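Local coordinates for aquaporin AqpM (Methanothermobacter marburgensis str. Marburg, PDB 2F2B), which forms a tetrameric membrane channel that lets water flow in both directions under osmotic pressure and also transiently raises the initial flux of glycerol, at residues I87-V92 and A233-L238; H80-T86 and Y103-Q107; T135-I141 and G191-S197; A146-V151 and S223-P229. One frame throughout, in Å; residues are numbered along the deposited sequence.

Contact 1. Residues I87-V92 and A233-L238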
loop_
_atom_site.group_PDB
_atom_site.type_symbol
_atom_site.label_atom_id
_atom_site.label_comp_id
_atom_site.label_asym_id
_atom_site.label_seq_id
_atom_site.Cartn_x
_atom_site.Cartn_y
_atom_site.Cartn_z
ATOM N N ILE A 87 2.687 -0.080 -28.868
ATOM C CA ILE A 87 1.987 0.594 -29.959
ATOM C C ILE A 87 1.758 2.070 -29.625
ATOM O O ILE A 87 1.879 2.937 -30.491
ATOM C CB ILE A 87 0.643 -0.115 -30.265
ATOM C CG1 ILE A 87 0.930 -1.501 -30.856
ATOM C CG2 ILE A 87 -0.199 0.720 -31.229
ATOM C CD1 ILE A 87 -0.293 -2.372 -31.051
ATOM N N GLY A 88 1.443 2.353 -28.364
ATOM C CA GLY A 88 1.236 3.730 -27.953
ATOM C C GLY A 88 2.486 4.569 -28.162
ATOM O O GLY A 88 2.413 5.691 -28.670
ATOM N N LEU A 89 3.637 4.027 -27.772
ATOM C CA LEU A 89 4.912 4.724 -27.927
ATOM C C LEU A 89 5.217 4.913 -29.410
ATOM O O LEU A 89 5.698 5.967 -29.830
ATOM C CB LEU A 89 6.038 3.924 -27.264
ATOM C CG LEU A 89 5.971 3.805 -25.738
ATOM C CD1 LEU A 89 7.008 2.801 -25.246
ATOM C CD2 LEU A 89 6.200 5.174 -25.111
ATOM N N TRP A 90 4.937 3.882 -30.196
ATOM C CA TRP A 90 5.164 3.938 -31.637
ATOM C C TRP A 90 4.324 5.043 -32.283
ATOM O O TRP A 90 4.814 5.781 -33.143
ATOM C CB TRP A 90 4.810 2.591 -32.274
ATOM C CG TRP A 90 4.690 2.647 -33.770
ATOM C CD1 TRP A 90 5.711 2.714 -34.677
ATOM C CD2 TRP A 90 3.475 2.683 -34.527
ATOM N NE1 TRP A 90 5.203 2.789 -35.956
ATOM C CE2 TRP A 90 3.834 2.771 -35.892
ATOM C CE3 TRP A 90 2.115 2.651 -34.184
ATOM C CZ2 TRP A 90 2.882 2.828 -36.916
ATOM C CZ3 TRP A 90 1.166 2.708 -35.205
ATOM C CH2 TRP A 90 1.557 2.794 -36.554
ATOM N N SER A 91 3.066 5.164 -31.861
ATOM C CA SER A 91 2.164 6.164 -32.431
ATOM C C SER A 91 2.660 7.602 -32.300
ATOM O O SER A 91 2.268 8.463 -33.087
ATOM C CB SER A 91 0.756 6.038 -31.822
ATOM O OG SER A 91 0.708 6.517 -30.489
ATOM N N VAL A 92 3.516 7.872 -31.318
ATOM C CA VAL A 92 4.049 9.218 -31.148
ATOM C C VAL A 92 5.552 9.273 -31.425
ATOM O O VAL A 92 6.259 10.149 -30.926
ATOM C CB VAL A 92 3.755 9.781 -29.729
ATOM C CG1 VAL A 92 2.268 10.070 -29.594
ATOM C CG2 VAL A 92 4.201 8.793 -28.662
ATOM N N ALA A 233 -4.507 3.567 -25.242
ATOM C CA ALA A 233 -3.098 3.944 -25.226
ATOM C C ALA A 233 -2.762 4.997 -26.278
ATOM O O ALA A 233 -2.098 5.988 -25.983
ATOM C CB ALA A 233 -2.217 2.707 -25.426
ATOM N N VAL A 234 -3.212 4.785 -27.510
ATOM C CA VAL A 234 -2.924 5.747 -28.563
ATOM C C VAL A 234 -3.594 7.085 -28.269
ATOM O O VAL A 234 -2.985 8.138 -28.447
ATOM C CB VAL A 234 -3.369 5.211 -29.942
ATOM C CG1 VAL A 234 -3.207 6.294 -31.004
ATOM C CG2 VAL A 234 -2.522 3.999 -30.312
ATOM N N LEU A 235 -4.840 7.049 -27.805
ATOM C CA LEU A 235 -5.546 8.284 -27.476
ATOM C C LEU A 235 -4.788 9.069 -26.404
ATOM O O LEU A 235 -4.696 10.295 -26.475
ATOM C CB LEU A 235 -6.968 7.985 -26.984
ATOM C CG LEU A 235 -7.983 7.492 -28.023
ATOM C CD1 LEU A 235 -9.326 7.236 -27.347
ATOM C CD2 LEU A 235 -8.139 8.530 -29.126
ATOM N N ALA A 236 -4.242 8.361 -25.417
ATOM C CA ALA A 236 -3.491 9.003 -24.336
ATOM C C ALA A 236 -2.177 9.589 -24.841
ATOM O O ALA A 236 -1.799 10.704 -24.474
ATOM C CB ALA A 236 -3.213 7.990 -23.214
ATOM N N ALA A 237 -1.478 8.832 -25.678
ATOM C CA ALA A 237 -0.206 9.291 -26.226
ATOM C C ALA A 237 -0.419 10.561 -27.047
ATOM O O ALA A 237 0.326 11.530 -26.908
ATOM C CB ALA A 237 0.417 8.196 -27.090
ATOM N N LEU A 238 -1.448 10.554 -27.894
ATOM C CA LEU A 238 -1.757 11.712 -28.731
ATOM C C LEU A 238 -2.200 12.914 -27.899
ATOM O O LEU A 238 -1.870 14.057 -28.219
ATOM C CB LEU A 238 -2.846 11.348 -29.744
ATOM C CG LEU A 238 -2.421 10.333 -30.811
ATOM C CD1 LEU A 238 -3.621 9.923 -31.643
ATOM C CD2 LEU A 238 -1.339 10.938 -31.690
#
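Gly88 and Val234 mark the closest backbone approach here, with their CA atoms 4.7 Å apart, where helix 83-91 meets helix 224-243 with short axes 8.3 Å apart at closest and running roughly the same way at 37°. Small residues allow this closeness: Gly88 has no side chain, and its partners Ala233 and Ala237 both turn their CB toward the shorter helix. The CB of Ala237 comes within 3.6 Å of Gly88 O. That carbonyl is already engaged, because Ser91 OG reaches back along its own helix and donates to Gly88 O at 2.6 Å. Turning OG to lie between its backbone N and carbonyl carbon (chi1 73°) makes this possible, and it leaves the serine facing its neighbour through CB and OG, against both methyls of Val234 and the CB of Ala237. On one flank Val234 CG2 meets Ile87 CG2 at 4.1 Å, the two branches slanting across one another. Toward the end of the short helix, Val92 lays CG1 over Ala237, 3.6 Å from its CB and equally near its O, and reaches Leu238 CD2 more loosely. Behind this face, Leu89 turns away to pack on Met158 and Val166 of helix 143-166. No hydrogen bond or salt bridge joins the two segments, and the one serine hydroxyl is bonded within its own helix; between these two segments the short helix rests on the spanning helix through van der Waals packing, without a polar bond.

Contact 2. Residues H80-T86 and Y103-Q107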
loop_
_atom_site.group_PDB
_atom_site.type_symbol
_atom_site.label_atom_id
_atom_site.label_comp_id
_atom_site.label_asym_id
_atom_site.label_seq_id
_atom_site.Cartn_x
_atom_site.Cartn_y
_atom_site.Cartn_z
ATOM N N HIS A 80 8.339 -2.581 -21.638
ATOM C CA HIS A 80 6.990 -2.249 -22.089
ATOM C C HIS A 80 6.013 -3.289 -21.543
ATOM O O HIS A 80 4.951 -2.942 -21.019
ATOM C CB HIS A 80 6.894 -2.282 -23.621
ATOM C CG HIS A 80 7.774 -1.293 -24.321
ATOM N ND1 HIS A 80 7.724 -1.100 -25.685
ATOM C CD2 HIS A 80 8.742 -0.466 -23.859
ATOM C CE1 HIS A 80 8.624 -0.197 -26.034
ATOM N NE2 HIS A 80 9.256 0.203 -24.946
ATOM N N ILE A 81 6.392 -4.558 -21.703
ATOM C CA ILE A 81 5.620 -5.732 -21.278
ATOM C C ILE A 81 4.115 -5.595 -21.488
ATOM O O ILE A 81 3.307 -6.149 -20.732
ATOM C CB ILE A 81 5.927 -6.098 -19.795
ATOM C CG1 ILE A 81 5.513 -4.961 -18.852
ATOM C CG2 ILE A 81 7.424 -6.387 -19.649
ATOM C CD1 ILE A 81 5.679 -5.298 -17.367
ATOM N N ASN A 82 3.755 -4.896 -22.562
ATOM C CA ASN A 82 2.363 -4.628 -22.899
ATOM C C ASN A 82 2.287 -4.166 -24.361
ATOM O O ASN A 82 2.806 -3.110 -24.703
ATOM C CB ASN A 82 1.850 -3.512 -21.986
ATOM C CG ASN A 82 0.378 -3.224 -22.171
ATOM O OD1 ASN A 82 -0.205 -3.517 -23.217
ATOM N ND2 ASN A 82 -0.233 -2.628 -21.151
ATOM N N PRO A 83 1.638 -4.950 -25.235
ATOM C CA PRO A 83 1.525 -4.567 -26.649
ATOM C C PRO A 83 0.908 -3.182 -26.853
ATOM O O PRO A 83 1.274 -2.463 -27.787
ATOM C CB PRO A 83 0.658 -5.680 -27.238
ATOM C CG PRO A 83 1.063 -6.873 -26.419
ATOM C CD PRO A 83 1.104 -6.306 -25.013
ATOM N N ALA A 84 -0.029 -2.809 -25.983
ATOM C CA ALA A 84 -0.674 -1.505 -26.095
ATOM C C ALA A 84 0.300 -0.362 -25.797
ATOM O O ALA A 84 0.185 0.724 -26.370
ATOM C CB ALA A 84 -1.880 -1.432 -25.159
ATOM N N VAL A 85 1.254 -0.600 -24.900
ATOM C CA VAL A 85 2.244 0.421 -24.565
ATOM C C VAL A 85 3.221 0.565 -25.730
ATOM O O VAL A 85 3.572 1.677 -26.128
ATOM C CB VAL A 85 3.021 0.050 -23.278
ATOM C CG1 VAL A 85 4.207 0.998 -23.082
ATOM C CG2 VAL A 85 2.082 0.127 -22.077
ATOM N N THR A 86 3.649 -0.568 -26.277
ATOM C CA THR A 86 4.573 -0.572 -27.410
ATOM C C THR A 86 3.955 0.199 -28.579
ATOM O O THR A 86 4.612 1.040 -29.197
ATOM C CB THR A 86 4.890 -2.021 -27.853
ATOM O OG1 THR A 86 5.514 -2.724 -26.772
ATOM C CG2 THR A 86 5.836 -2.030 -29.058
ATOM N N TYR A 103 8.825 -7.056 -30.275
ATOM C CA TYR A 103 8.457 -6.869 -28.870
ATOM C C TYR A 103 7.127 -7.537 -28.536
ATOM O O TYR A 103 7.011 -8.218 -27.517
ATOM C CB TYR A 103 8.364 -5.380 -28.519
ATOM C CG TYR A 103 9.618 -4.793 -27.912
ATOM C CD1 TYR A 103 9.535 -3.842 -26.896
ATOM C CD2 TYR A 103 10.885 -5.163 -28.367
ATOM C CE1 TYR A 103 10.678 -3.269 -26.347
ATOM C CE2 TYR A 103 12.036 -4.597 -27.825
ATOM C CZ TYR A 103 11.925 -3.650 -26.817
ATOM O OH TYR A 103 13.053 -3.073 -26.287
ATOM N N ILE A 104 6.123 -7.347 -29.389
ATOM C CA ILE A 104 4.812 -7.937 -29.133
ATOM C C ILE A 104 4.866 -9.461 -29.096
ATOM O O ILE A 104 4.228 -10.089 -28.249
ATOM C CB ILE A 104 3.768 -7.460 -30.177
ATOM C CG1 ILE A 104 3.537 -5.954 -30.013
ATOM C CG2 ILE A 104 2.454 -8.223 -30.003
ATOM C CD1 ILE A 104 2.474 -5.375 -30.936
ATOM N N ILE A 105 5.628 -10.065 -30.004
ATOM C CA ILE A 105 5.736 -11.520 -30.008
ATOM C C ILE A 105 6.367 -11.993 -28.701
ATOM O O ILE A 105 5.902 -12.956 -28.092
ATOM C CB ILE A 105 6.578 -12.022 -31.205
ATOM C CG1 ILE A 105 5.800 -11.794 -32.504
ATOM C CG2 ILE A 105 6.910 -13.504 -31.034
ATOM C CD1 ILE A 105 6.550 -12.214 -33.759
ATOM N N ALA A 106 7.418 -11.304 -28.265
ATOM C CA ALA A 106 8.096 -11.662 -27.023
ATOM C C ALA A 106 7.136 -11.548 -25.842
ATOM O O ALA A 106 7.157 -12.380 -24.936
ATOM C CB ALA A 106 9.308 -10.753 -26.800
ATOM N N GLN A 107 6.301 -10.512 -25.861
ATOM C CA GLN A 107 5.331 -10.277 -24.791
ATOM C C GLN A 107 4.257 -11.365 -24.772
ATOM O O GLN A 107 3.914 -11.888 -23.709
ATOM C CB GLN A 107 4.691 -8.890 -24.966
ATOM C CG GLN A 107 5.686 -7.729 -24.834
ATOM C CD GLN A 107 5.184 -6.442 -25.473
ATOM O OE1 GLN A 107 4.119 -6.418 -26.090
ATOM N NE2 GLN A 107 5.954 -5.370 -25.335
#
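Gln107 lies against the first NPA motif, Asn82-Pro83-Ala84, where the pore-forming loop turns into helix 83-91, and it buries more surface here than any other residue. Its chain leaves helix 100-122 with CG anti to the carbonyl carbon (chi1 -64°) and continues extended, which carries the amide to the loop, alongside Asn82 and Pro83. NE2 donates to Thr86 OG1 at 3.0 Å in a nearly straight bond (167°), with the oxygen close to the amide plane. The same NE2 is also bonded to Glu11 of helix 4-33, so two partners fix the amide's rotation. Thr86 OG1 in turn shares a hydrogen bond of 3.0 Å with His80 ND1, in the plane of the imidazole. Histidine, threonine and glutamine are thus tied in a row.

Pro83 packs alongside Gln107, the two side chains running in opposite directions. Its CB also meets Ile104 CG1 at 4.0 Å, at a slant. Tyr103 turns the edge of its ring toward one face of His80, a T-shaped pair with centroids 5.0 Å apart and planes at 62°. Its hydroxyl points past the contact to Ser77 O and Arg7.

Asn82 itself points away from helix 100-122, and its ND2 binds Leu198 O and O2 of a glycerol that probably came from the crystallisation liquor. Its OD1 caps the short helix by accepting from Ala84 N at 2.9 Å, from above the carbonyl plane. The other end of the Gln107 amide, OE1, lies 3.0 Å from Pro83 N, which has no hydrogen to give, and 3.1 Å from Pro83 CG.

Contact 3. Residues T135-I141 and G191-S197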
loop_
_atom_site.group_PDB
_atom_site.type_symbol
_atom_site.label_atom_id
_atom_site.label_comp_id
_atom_site.label_asym_id
_atom_site.label_seq_id
_atom_site.Cartn_x
_atom_site.Cartn_y
_atom_site.Cartn_z
ATOM N N THR A 135 -9.148 -12.333 -17.948
ATOM C CA THR A 135 -10.039 -11.175 -17.931
ATOM C C THR A 135 -11.234 -11.362 -18.867
ATOM O O THR A 135 -11.068 -11.704 -20.039
ATOM C CB THR A 135 -9.296 -9.888 -18.361
ATOM O OG1 THR A 135 -8.715 -10.081 -19.658
ATOM C CG2 THR A 135 -8.191 -9.545 -17.360
ATOM N N ALA A 136 -12.434 -11.134 -18.342
ATOM C CA ALA A 136 -13.663 -11.245 -19.128
ATOM C C ALA A 136 -14.726 -10.360 -18.491
ATOM O O ALA A 136 -14.667 -10.076 -17.295
ATOM C CB ALA A 136 -14.143 -12.699 -19.171
ATOM N N PRO A 137 -15.709 -9.900 -19.283
ATOM C CA PRO A 137 -16.754 -9.048 -18.710
ATOM C C PRO A 137 -17.425 -9.747 -17.529
ATOM O O PRO A 137 -17.716 -10.944 -17.587
ATOM C CB PRO A 137 -17.713 -8.839 -19.883
ATOM C CG PRO A 137 -16.804 -8.896 -21.073
ATOM C CD PRO A 137 -15.902 -10.067 -20.735
ATOM N N PHE A 138 -17.658 -9.005 -16.453
ATOM C CA PHE A 138 -18.301 -9.577 -15.279
ATOM C C PHE A 138 -19.815 -9.665 -15.486
ATOM O O PHE A 138 -20.342 -9.141 -16.466
ATOM C CB PHE A 138 -17.942 -8.761 -14.033
ATOM C CG PHE A 138 -16.654 -9.201 -13.384
ATOM C CD1 PHE A 138 -15.448 -9.136 -14.080
ATOM C CD2 PHE A 138 -16.658 -9.735 -12.098
ATOM C CE1 PHE A 138 -14.261 -9.604 -13.507
ATOM C CE2 PHE A 138 -15.476 -10.206 -11.511
ATOM C CZ PHE A 138 -14.277 -10.142 -12.218
ATOM N N PRO A 139 -20.532 -10.345 -14.575
ATOM C CA PRO A 139 -21.988 -10.483 -14.709
ATOM C C PRO A 139 -22.741 -9.172 -14.925
ATOM O O PRO A 139 -22.597 -8.223 -14.154
ATOM C CB PRO A 139 -22.387 -11.181 -13.411
ATOM C CG PRO A 139 -21.191 -12.050 -13.135
ATOM C CD PRO A 139 -20.047 -11.092 -13.399
ATOM N N GLY A 140 -23.545 -9.129 -15.983
ATOM C CA GLY A 140 -24.318 -7.934 -16.278
ATOM C C GLY A 140 -23.584 -6.896 -17.109
ATOM O O GLY A 140 -24.184 -5.921 -17.559
ATOM N N ILE A 141 -22.287 -7.097 -17.321
ATOM C CA ILE A 141 -21.495 -6.153 -18.102
ATOM C C ILE A 141 -21.453 -6.578 -19.569
ATOM O O ILE A 141 -21.048 -7.694 -19.890
ATOM C CB ILE A 141 -20.048 -6.060 -17.551
ATOM C CG1 ILE A 141 -20.077 -5.635 -16.075
ATOM C CG2 ILE A 141 -19.226 -5.095 -18.393
ATOM C CD1 ILE A 141 -20.738 -4.283 -15.808
ATOM N N GLY A 191 -11.501 -3.882 -11.993
ATOM C CA GLY A 191 -11.392 -5.329 -11.937
ATOM C C GLY A 191 -12.722 -6.057 -12.033
ATOM O O GLY A 191 -12.864 -7.001 -12.814
ATOM N N ASN A 192 -13.702 -5.610 -11.255
ATOM C CA ASN A 192 -15.011 -6.256 -11.239
ATOM C C ASN A 192 -15.929 -5.837 -12.386
ATOM O O ASN A 192 -17.123 -6.150 -12.383
ATOM C CB ASN A 192 -15.711 -6.000 -9.903
ATOM C CG ASN A 192 -16.456 -7.223 -9.393
ATOM O OD1 ASN A 192 -15.935 -7.985 -8.583
ATOM N ND2 ASN A 192 -17.675 -7.425 -9.882
ATOM N N ILE A 193 -15.377 -5.127 -13.364
ATOM C CA ILE A 193 -16.161 -4.716 -14.522
ATOM C C ILE A 193 -15.686 -5.484 -15.755
ATOM O O ILE A 193 -16.447 -6.256 -16.343
ATOM C CB ILE A 193 -16.056 -3.189 -14.771
ATOM C CG1 ILE A 193 -16.691 -2.438 -13.592
ATOM C CG2 ILE A 193 -16.777 -2.813 -16.062
ATOM C CD1 ILE A 193 -16.626 -0.929 -13.707
ATOM N N SER A 194 -14.419 -5.305 -16.125
ATOM C CA SER A 194 -13.860 -5.976 -17.301
ATOM C C SER A 194 -12.689 -6.893 -16.967
ATOM O O SER A 194 -12.156 -7.571 -17.844
ATOM C CB SER A 194 -13.361 -4.936 -18.295
ATOM O OG SER A 194 -12.255 -4.238 -17.740
ATOM N N GLY A 195 -12.277 -6.900 -15.705
ATOM C CA GLY A 195 -11.133 -7.703 -15.314
ATOM C C GLY A 195 -9.909 -6.802 -15.323
ATOM O O GLY A 195 -8.842 -7.176 -14.840
ATOM N N SER A 196 -10.075 -5.608 -15.889
ATOM C CA SER A 196 -9.015 -4.596 -15.969
ATOM C C SER A 196 -7.691 -5.119 -16.519
ATOM O O SER A 196 -6.664 -5.094 -15.834
ATOM C CB SER A 196 -8.785 -3.969 -14.590
ATOM O OG SER A 196 -7.829 -2.921 -14.664
ATOM N N SER A 197 -7.720 -5.583 -17.764
ATOM C CA SER A 197 -6.531 -6.110 -18.427
ATOM C C SER A 197 -5.507 -5.034 -18.786
ATOM O O SER A 197 -4.344 -5.122 -18.386
ATOM C CB SER A 197 -6.932 -6.843 -19.707
ATOM O OG SER A 197 -5.799 -7.034 -20.534
#
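Phe138 N donates to Ile193 O at 3.0 Å, nearly straight at 168°, the one hydrogen bond between the loop before helix 143-166 and the end of helix 175-194. Ile141 wraps round the same oxygen, with CG2 at 3.6 Å from Ile193 O, after the type II turn from Phe138 to Ile141 brings the chain back. The phenyl ring of Phe138 lies over the helix end: Asn192 CA sits 3.8 Å from the ring centroid, almost on its normal, a CH-pi contact. The Asn192 amide lies by the CD2-CE2 side of the ring, its plane 45° from the ring's and ND2 3.4 Å from Phe138 CD2, while OD1 is bonded to Trp55 and ND2 to Phe42. Asn192 O, against Phe138 CB, is buried with no partner in the model. Farther along, Thr135 CG2 packs 3.5 Å from Gly195 O, where a glycine with positive phi ends the helix and lets the loop come close; Thr135 OG1 is bonded to Thr203. Ala122 and Cys121 of a neighbouring subunit pack on Ile141 and Ile193. This is the aquaporin fold on its predicted extracellular side, the loop between the third and fourth spans lying over the chain that enters the second NPA loop.

Contact 4. Residues A146-V151 and S223-P229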
loop_
_atom_site.group_PDB
_atom_site.type_symbol
_atom_site.label_atom_id
_atom_site.label_comp_id
_atom_site.label_asym_id
_atom_site.label_seq_id
_atom_site.Cartn_x
_atom_site.Cartn_y
_atom_site.Cartn_z
ATOM N N ALA A 146 -17.441 -3.254 -21.276
ATOM C CA ALA A 146 -16.105 -3.749 -20.946
ATOM C C ALA A 146 -15.082 -3.044 -21.827
ATOM O O ALA A 146 -13.980 -2.710 -21.385
ATOM C CB ALA A 146 -16.039 -5.263 -21.161
ATOM N N MET A 147 -15.454 -2.819 -23.081
ATOM C CA MET A 147 -14.586 -2.135 -24.026
ATOM C C MET A 147 -14.295 -0.721 -23.526
ATOM O O MET A 147 -13.147 -0.281 -23.512
ATOM C CB MET A 147 -15.264 -2.064 -25.398
ATOM C CG MET A 147 -14.474 -1.304 -26.448
ATOM S SD MET A 147 -13.052 -2.233 -27.025
ATOM C CE MET A 147 -13.833 -3.278 -28.264
ATOM N N LEU A 148 -15.344 -0.009 -23.121
ATOM C CA LEU A 148 -15.181 1.353 -22.624
ATOM C C LEU A 148 -14.278 1.371 -21.392
ATOM O O LEU A 148 -13.445 2.260 -21.241
ATOM C CB LEU A 148 -16.548 1.969 -22.289
ATOM C CG LEU A 148 -16.556 3.415 -21.773
ATOM C CD1 LEU A 148 -15.892 4.340 -22.780
ATOM C CD2 LEU A 148 -17.996 3.853 -21.513
ATOM N N ALA A 149 -14.439 0.381 -20.517
ATOM C CA ALA A 149 -13.619 0.294 -19.310
ATOM C C ALA A 149 -12.141 0.137 -19.666
ATOM O O ALA A 149 -11.277 0.801 -19.085
ATOM C CB ALA A 149 -14.078 -0.882 -18.446
ATOM N N GLU A 150 -11.849 -0.736 -20.626
ATOM C CA GLU A 150 -10.468 -0.957 -21.042
ATOM C C GLU A 150 -9.868 0.293 -21.690
ATOM O O GLU A 150 -8.685 0.581 -21.516
ATOM C CB GLU A 150 -10.387 -2.156 -21.993
ATOM C CG GLU A 150 -10.687 -3.490 -21.302
ATOM C CD GLU A 150 -9.609 -3.899 -20.296
ATOM O OE1 GLU A 150 -9.947 -4.546 -19.277
ATOM O OE2 GLU A 150 -8.422 -3.587 -20.533
ATOM N N VAL A 151 -10.675 1.042 -22.435
ATOM C CA VAL A 151 -10.172 2.265 -23.053
ATOM C C VAL A 151 -9.793 3.294 -21.985
ATOM O O VAL A 151 -8.694 3.854 -22.016
ATOM C CB VAL A 151 -11.218 2.908 -24.000
ATOM C CG1 VAL A 151 -10.730 4.289 -24.459
ATOM C CG2 VAL A 151 -11.439 2.018 -25.210
ATOM N N SER A 223 -11.272 -9.553 -28.520
ATOM C CA SER A 223 -11.222 -8.268 -29.219
ATOM C C SER A 223 -11.346 -7.089 -28.247
ATOM O O SER A 223 -10.800 -6.013 -28.489
ATOM C CB SER A 223 -12.319 -8.188 -30.293
ATOM O OG SER A 223 -13.606 -8.369 -29.733
ATOM N N ILE A 224 -12.066 -7.295 -27.150
ATOM C CA ILE A 224 -12.236 -6.250 -26.142
ATOM C C ILE A 224 -10.872 -5.841 -25.593
ATOM O O ILE A 224 -10.571 -4.655 -25.441
ATOM C CB ILE A 224 -13.075 -6.759 -24.947
ATOM C CG1 ILE A 224 -14.524 -6.978 -25.379
ATOM C CG2 ILE A 224 -12.985 -5.777 -23.775
ATOM C CD1 ILE A 224 -15.364 -7.672 -24.329
ATOM N N TYR A 225 -10.054 -6.849 -25.310
ATOM C CA TYR A 225 -8.735 -6.661 -24.720
ATOM C C TYR A 225 -7.604 -6.365 -25.693
ATOM O O TYR A 225 -6.439 -6.271 -25.302
ATOM C CB TYR A 225 -8.436 -7.883 -23.853
ATOM C CG TYR A 225 -9.544 -8.100 -22.852
ATOM C CD1 TYR A 225 -9.703 -7.234 -21.768
ATOM C CD2 TYR A 225 -10.508 -9.098 -23.045
ATOM C CE1 TYR A 225 -10.791 -7.348 -20.907
ATOM C CE2 TYR A 225 -11.603 -9.219 -22.189
ATOM C CZ TYR A 225 -11.738 -8.339 -21.123
ATOM O OH TYR A 225 -12.820 -8.430 -20.283
ATOM N N VAL A 226 -7.954 -6.223 -26.967
ATOM C CA VAL A 226 -6.981 -5.876 -27.988
ATOM C C VAL A 226 -7.309 -4.448 -28.404
ATOM O O VAL A 226 -6.479 -3.548 -28.289
ATOM C CB VAL A 226 -7.084 -6.798 -29.227
ATOM C CG1 VAL A 226 -6.127 -6.318 -30.309
ATOM C CG2 VAL A 226 -6.752 -8.230 -28.838
ATOM N N ILE A 227 -8.543 -4.242 -28.857
ATOM C CA ILE A 227 -8.985 -2.928 -29.303
ATOM C C ILE A 227 -9.043 -1.906 -28.167
ATOM O O ILE A 227 -8.550 -0.789 -28.309
ATOM C CB ILE A 227 -10.380 -3.011 -29.967
ATOM C CG1 ILE A 227 -10.348 -4.010 -31.127
ATOM C CG2 ILE A 227 -10.791 -1.639 -30.487
ATOM C CD1 ILE A 227 -11.702 -4.251 -31.774
ATOM N N GLY A 228 -9.647 -2.290 -27.046
ATOM C CA GLY A 228 -9.762 -1.380 -25.917
ATOM C C GLY A 228 -8.439 -0.782 -25.470
ATOM O O GLY A 228 -8.275 0.445 -25.457
ATOM N N PRO A 229 -7.470 -1.623 -25.084
ATOM C CA PRO A 229 -6.166 -1.120 -24.639
ATOM C C PRO A 229 -5.416 -0.321 -25.703
ATOM O O PRO A 229 -4.853 0.735 -25.417
ATOM C CB PRO A 229 -5.428 -2.396 -24.236
ATOM C CG PRO A 229 -6.546 -3.265 -23.722
ATOM C CD PRO A 229 -7.607 -3.059 -24.785
#
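Glu150 and Tyr225 slant across each other with the carboxylate and ring planes 71° apart, and the contact is edge-on: OE1 lies near the ring plane, 3.3 Å from Tyr225 CE1. To get there the glutamate chain bends at chi2 (-68°) and enters as a knob among Ile224, Tyr225, Gly228 and Pro229 of the neighbouring helix. Pro229 CG approaches the other oxygen, OE2, at 3.7 Å. Gly228 CA is 4.0 Å from Glu150 CB, and the missing side chain lets helix 143-166 and helix 224-243 come to 7.8 Å between short axes, crossing at 45°.

Met147 takes the other flank. With CG anti to its N and the chain bent beyond, SD settles 3.4 Å from Gly228 N and CE slants against Ile227 CB at 3.9 Å. Ala146 CB meets Ile224 CD1 at one end, while at the other Val151 CG2 lies 3.5 Å from Gly228 O, whose carbonyl also receives a CA-H contact from Val151.

No hydrogen bond crosses between the two helices. The carboxylate is satisfied by the second NPA loop instead, OE1 taking Ser194 OG and Ser197 N, OE2 taking Leu198 N. Three bonds to the carboxylate are consistent with an ionised, buried glutamate, packed against Tyr225 and Pro229, that ties helix 143-166 to the chain just before Asn199.

In the fold
Contact 2 comes first to completion along the chain, crossing contact 1, whose wide loop encloses contacts 3 and 4; these two alternate with each other. Contacts 1 and 2 share helix 83-91 and have centres 13 Å apart, and contacts 1 and 4 share helix 224-243. Contacts 2 and 3 lie on opposite sides of the chain's centre, 22 Å apart, whereas contacts 3 and 4, 11 Å apart, are joined by probable hydrogen bonds from Ser194 to Tyr225 and Glu150. Contact 2 holds the first NPA motif, and contacts 3 and 4 lie around the chain that leads into the second. Ala84 of contact 2 packs on Pro229 of contact 4, so the first NPA motif touches helix 224-243 within one subunit.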